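Local coordinates for protein chitooligosaccharide oxidase (Gibberella zeae, PDB 6Y0R) that oxidises the C1 hydroxyl of chitooligosaccharides to the corresponding lactone, using a covalently bound FAD and reducing molecular oxygen to hydrogen peroxide, at residues Y168-K174 with M261-M267. Residues are numbered along the deposited sequence; the frame is centred on the assembly and turned at random.
Sequences YGMVARK and MPAEITM. With FAD (flavin-adenine dinucleotide), chain B.
Two type I turns, Gly169-Ala172 (Ala172 N to Gly169 O, 3.1 Å) and Pro262-Ile265, bring the start of helix 172-175 against the start of strand 265-272, with CA-CA separations of 5.5 Å for Met170-Thr266 and 4.6 Å for Lys174-Ala263. Thr266 OG1 accepts from Arg173 N at 3.0 Å (162°). The Arg173 side chain (m, t, p) meets three carbonyls of 261-267: NH1 donates to Pro262 O at 2.9 Å and Ile265 O at 3.0 Å, while NH2 reaches Met261 O weakly at 3.4 Å and also through a water. Pro262 O additionally accepts the turn bond from Ile265 N (3.1 Å), Arg173 NE donates to Gly380 O, and Met261 CE covers one guanidinium face. Lys174 NZ forms a 2.8 Å salt bridge with Glu264 OE2. Tyr168 OH hydrogen-bonds Ile378 O; Tyr168 N donates to FAD O2 (3.0 Å) and Tyr168 O accepts from FAD N3 (2.8 Å), so the contact links the flavin pyrimidine edge in the PCMH-type FAD-binding domain to the seven-stranded antiparallel sheet of the substrate domain.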
loop_
_atom_site.group_PDB
_atom_site.type_symbol
_atom_site.label_atom_id
_atom_site.label_comp_id
_atom_site.label_asym_id
_atom_site.label_seq_id
_atom_site.Cartn_x
_atom_site.Cartn_y
_atom_site.Cartn_z
ATOM N N TYR A 168 -3.137 -1.924 3.950
ATOM C CA TYR A 168 -4.135 -2.994 4.147
ATOM C C TYR A 168 -3.406 -4.274 4.547
ATOM O O TYR A 168 -2.519 -4.730 3.814
ATOM C CB TYR A 168 -4.950 -3.206 2.878
ATOM C CG TYR A 168 -5.914 -4.349 2.994
ATOM C CD1 TYR A 168 -7.186 -4.181 3.531
ATOM C CD2 TYR A 168 -5.549 -5.600 2.524
ATOM C CE1 TYR A 168 -8.051 -5.279 3.646
ATOM C CE2 TYR A 168 -6.401 -6.689 2.639
ATOM C CZ TYR A 168 -7.658 -6.526 3.194
ATOM O OH TYR A 168 -8.451 -7.667 3.224
ATOM N N GLY A 169 -3.794 -4.895 5.662
ATOM C CA GLY A 169 -3.199 -6.194 6.026
ATOM C C GLY A 169 -4.164 -7.092 6.766
ATOM O O GLY A 169 -5.386 -6.873 6.692
ATOM N N MET A 170 -3.592 -8.062 7.459
ATOM C CA MET A 170 -4.353 -9.216 7.981
ATOM C C MET A 170 -5.205 -8.884 9.213
ATOM O O MET A 170 -5.881 -9.810 9.664
ATOM C CB MET A 170 -3.355 -10.330 8.325
ATOM C CG MET A 170 -2.666 -10.843 7.075
ATOM S SD MET A 170 -3.906 -11.703 6.108
ATOM C CE MET A 170 -3.138 -11.623 4.488
ATOM N N VAL A 171 -5.150 -7.678 9.776
ATOM C CA VAL A 171 -6.141 -7.285 10.807
ATOM C C VAL A 171 -6.889 -6.027 10.390
ATOM O O VAL A 171 -7.393 -5.328 11.294
ATOM C CB VAL A 171 -5.508 -7.149 12.202
ATOM C CG1 VAL A 171 -5.026 -8.519 12.683
ATOM C CG2 VAL A 171 -4.424 -6.097 12.285
ATOM N N ALA A 172 -6.952 -5.713 9.094
ATOM C CA ALA A 172 -7.599 -4.472 8.617
ATOM C C ALA A 172 -9.062 -4.404 9.086
ATOM O O ALA A 172 -9.537 -3.314 9.414
ATOM C CB ALA A 172 -7.510 -4.416 7.104
ATOM N N ARG A 173 -9.800 -5.492 9.013
ATOM C CA ARG A 173 -11.253 -5.388 9.268
ATOM C C ARG A 173 -11.452 -5.130 10.757
ATOM O O ARG A 173 -12.487 -4.548 11.095
ATOM C CB ARG A 173 -12.018 -6.604 8.786
ATOM C CG ARG A 173 -11.958 -6.743 7.271
ATOM C CD ARG A 173 -12.827 -7.839 6.712
ATOM N NE ARG A 173 -14.260 -7.553 6.804
ATOM C CZ ARG A 173 -15.083 -8.025 7.715
ATOM N NH1 ARG A 173 -14.640 -8.790 8.698
ATOM N NH2 ARG A 173 -16.362 -7.713 7.630
ATOM N N LYS A 174 -10.494 -5.472 11.613
ATOM C CA LYS A 174 -10.659 -5.147 13.063
ATOM C C LYS A 174 -10.118 -3.760 13.397
ATOM O O LYS A 174 -10.744 -3.044 14.218
ATOM C CB LYS A 174 -9.971 -6.199 13.915
ATOM C CG LYS A 174 -10.127 -5.999 15.411
ATOM C CD LYS A 174 -11.559 -6.227 15.882
ATOM C CE LYS A 174 -11.694 -5.920 17.361
ATOM N NZ LYS A 174 -13.011 -6.366 17.842
ATOM N N MET A 261 -19.482 -11.097 8.201
ATOM C CA MET A 261 -18.580 -11.840 9.103
ATOM C C MET A 261 -18.015 -10.873 10.144
ATOM O O MET A 261 -17.814 -9.671 9.944
ATOM C CB MET A 261 -17.463 -12.537 8.334
ATOM C CG MET A 261 -16.387 -11.587 7.855
ATOM S SD MET A 261 -15.327 -12.549 6.676
ATOM C CE MET A 261 -14.192 -11.272 6.134
ATOM N N PRO A 262 -17.666 -11.387 11.345
ATOM C CA PRO A 262 -17.123 -10.540 12.395
ATOM C C PRO A 262 -15.820 -9.843 12.000
ATOM O O PRO A 262 -15.080 -10.361 11.143
ATOM C CB PRO A 262 -16.862 -11.485 13.578
ATOM C CG PRO A 262 -17.747 -12.690 13.282
ATOM C CD PRO A 262 -17.801 -12.788 11.768
ATOM N N ALA A 263 -15.554 -8.729 12.674
ATOM C CA ALA A 263 -14.377 -7.867 12.458
ATOM C C ALA A 263 -13.080 -8.671 12.678
ATOM O O ALA A 263 -12.055 -8.288 12.106
ATOM C CB ALA A 263 -14.435 -6.666 13.381
ATOM N N GLU A 264 -13.097 -9.687 13.550
ATOM C CA GLU A 264 -11.892 -10.499 13.850
ATOM C C GLU A 264 -11.368 -11.260 12.627
ATOM O O GLU A 264 -10.241 -11.786 12.755
ATOM C CB GLU A 264 -12.237 -11.503 14.962
ATOM C CG GLU A 264 -12.319 -10.842 16.321
ATOM C CD GLU A 264 -13.554 -9.990 16.583
ATOM O OE1 GLU A 264 -14.604 -10.212 15.925
ATOM O OE2 GLU A 264 -13.446 -9.079 17.431
ATOM N N ILE A 265 -12.143 -11.383 11.527
ATOM C CA ILE A 265 -11.658 -12.089 10.316
ATOM C C ILE A 265 -11.263 -11.052 9.253
ATOM O O ILE A 265 -12.046 -10.189 8.976
ATOM C CB ILE A 265 -12.700 -13.038 9.725
ATOM C CG1 ILE A 265 -13.210 -14.087 10.706
ATOM C CG2 ILE A 265 -12.138 -13.660 8.472
ATOM C CD1 ILE A 265 -14.322 -14.871 10.167
ATOM N N THR A 266 -10.068 -11.172 8.687
ATOM C CA THR A 266 -9.662 -10.515 7.439
ATOM C C THR A 266 -9.225 -11.629 6.501
ATOM O O THR A 266 -8.461 -12.492 6.944
ATOM C CB THR A 266 -8.620 -9.418 7.659
ATOM O OG1 THR A 266 -9.099 -8.390 8.545
ATOM C CG2 THR A 266 -8.218 -8.785 6.341
ATOM N N MET A 267 -9.749 -11.677 5.284
ATOM C CA MET A 267 -9.350 -12.770 4.405
ATOM C C MET A 267 -9.472 -12.366 2.950
ATOM O O MET A 267 -10.087 -11.304 2.630
ATOM C CB MET A 267 -10.171 -14.038 4.658
ATOM C CG MET A 267 -11.605 -13.938 4.348
ATOM S SD MET A 267 -12.325 -15.584 4.836
ATOM C CE MET A 267 -11.039 -16.691 4.312
HETATM P PA FAD B . 8.130 4.359 -1.804
HETATM O O1A FAD B . 8.358 3.937 -3.198
HETATM O O2A FAD B . 9.261 4.819 -0.975
HETATM O O5B FAD B . 7.010 5.489 -1.740
HETATM C C5B FAD B . 5.678 5.267 -2.205
HETATM C C4B FAD B . 5.008 6.603 -2.467
HETATM O O4B FAD B . 4.895 7.339 -1.222
HETATM C C3B FAD B . 5.728 7.582 -3.417
HETATM O O3B FAD B . 4.791 8.468 -4.043
HETATM C C2B FAD B . 6.609 8.372 -2.459
HETATM O O2B FAD B . 7.072 9.624 -2.971
HETATM C C1B FAD B . 5.684 8.522 -1.283
HETATM N N9A FAD B . 6.350 8.694 -0.001
HETATM C C8A FAD B . 7.100 7.750 0.652
HETATM N N7A FAD B . 7.586 8.198 1.803
HETATM C C5A FAD B . 7.129 9.508 1.888
HETATM C C6A FAD B . 7.308 10.511 2.859
HETATM N N6A FAD B . 7.997 10.288 3.981
HETATM N N1A FAD B . 6.749 11.734 2.640
HETATM C C2A FAD B . 6.080 11.908 1.482
HETATM N N3A FAD B . 5.827 11.029 0.508
HETATM C C4A FAD B . 6.387 9.832 0.766
HETATM N N1 FAD B . 0.337 -2.761 0.340
HETATM C C2 FAD B . -0.649 -3.050 1.203
HETATM O O2 FAD B . -1.568 -2.191 1.459
HETATM N N3 FAD B . -0.651 -4.257 1.843
HETATM C C4 FAD B . 0.316 -5.231 1.647
HETATM O O4 FAD B . 0.265 -6.304 2.271
HETATM C C4X FAD B . 1.372 -4.946 0.749
HETATM N N5 FAD B . 2.351 -5.838 0.580
HETATM C C5X FAD B . 3.429 -5.469 -0.194
HETATM C C6 FAD B . 4.522 -6.367 -0.331
HETATM C C7 FAD B . 5.613 -6.043 -1.120
HETATM C C7M FAD B . 6.763 -7.017 -1.285
HETATM C C8 FAD B . 5.672 -4.739 -1.765
HETATM C C8M FAD B . 6.880 -4.258 -2.544
HETATM C C9 FAD B . 4.558 -3.882 -1.651
HETATM C C9A FAD B . 3.439 -4.230 -0.882
HETATM N N10 FAD B . 2.357 -3.343 -0.744
HETATM C C10 FAD B . 1.294 -3.655 0.111
HETATM C "C1'" FAD B . 2.310 -2.063 -1.457
HETATM C "C2'" FAD B . 2.875 -0.928 -0.601
HETATM O "O2'" FAD B . 1.933 -0.531 0.398
HETATM C "C3'" FAD B . 3.186 0.229 -1.515
HETATM O "O3'" FAD B . 4.165 -0.261 -2.459
HETATM C "C4'" FAD B . 3.712 1.416 -0.706
HETATM O "O4'" FAD B . 3.436 2.666 -1.362
HETATM C "C5'" FAD B . 5.190 1.255 -0.495
HETATM O "O5'" FAD B . 5.692 2.242 0.426
HETATM P P FAD B . 7.250 2.528 0.407
HETATM O O1P FAD B . 7.548 3.556 1.434
HETATM O O2P FAD B . 8.045 1.274 0.438
HETATM O O3P FAD B . 7.433 3.086 -1.103
HETATM O O HOH W 1 -19.189 -7.713 8.615
#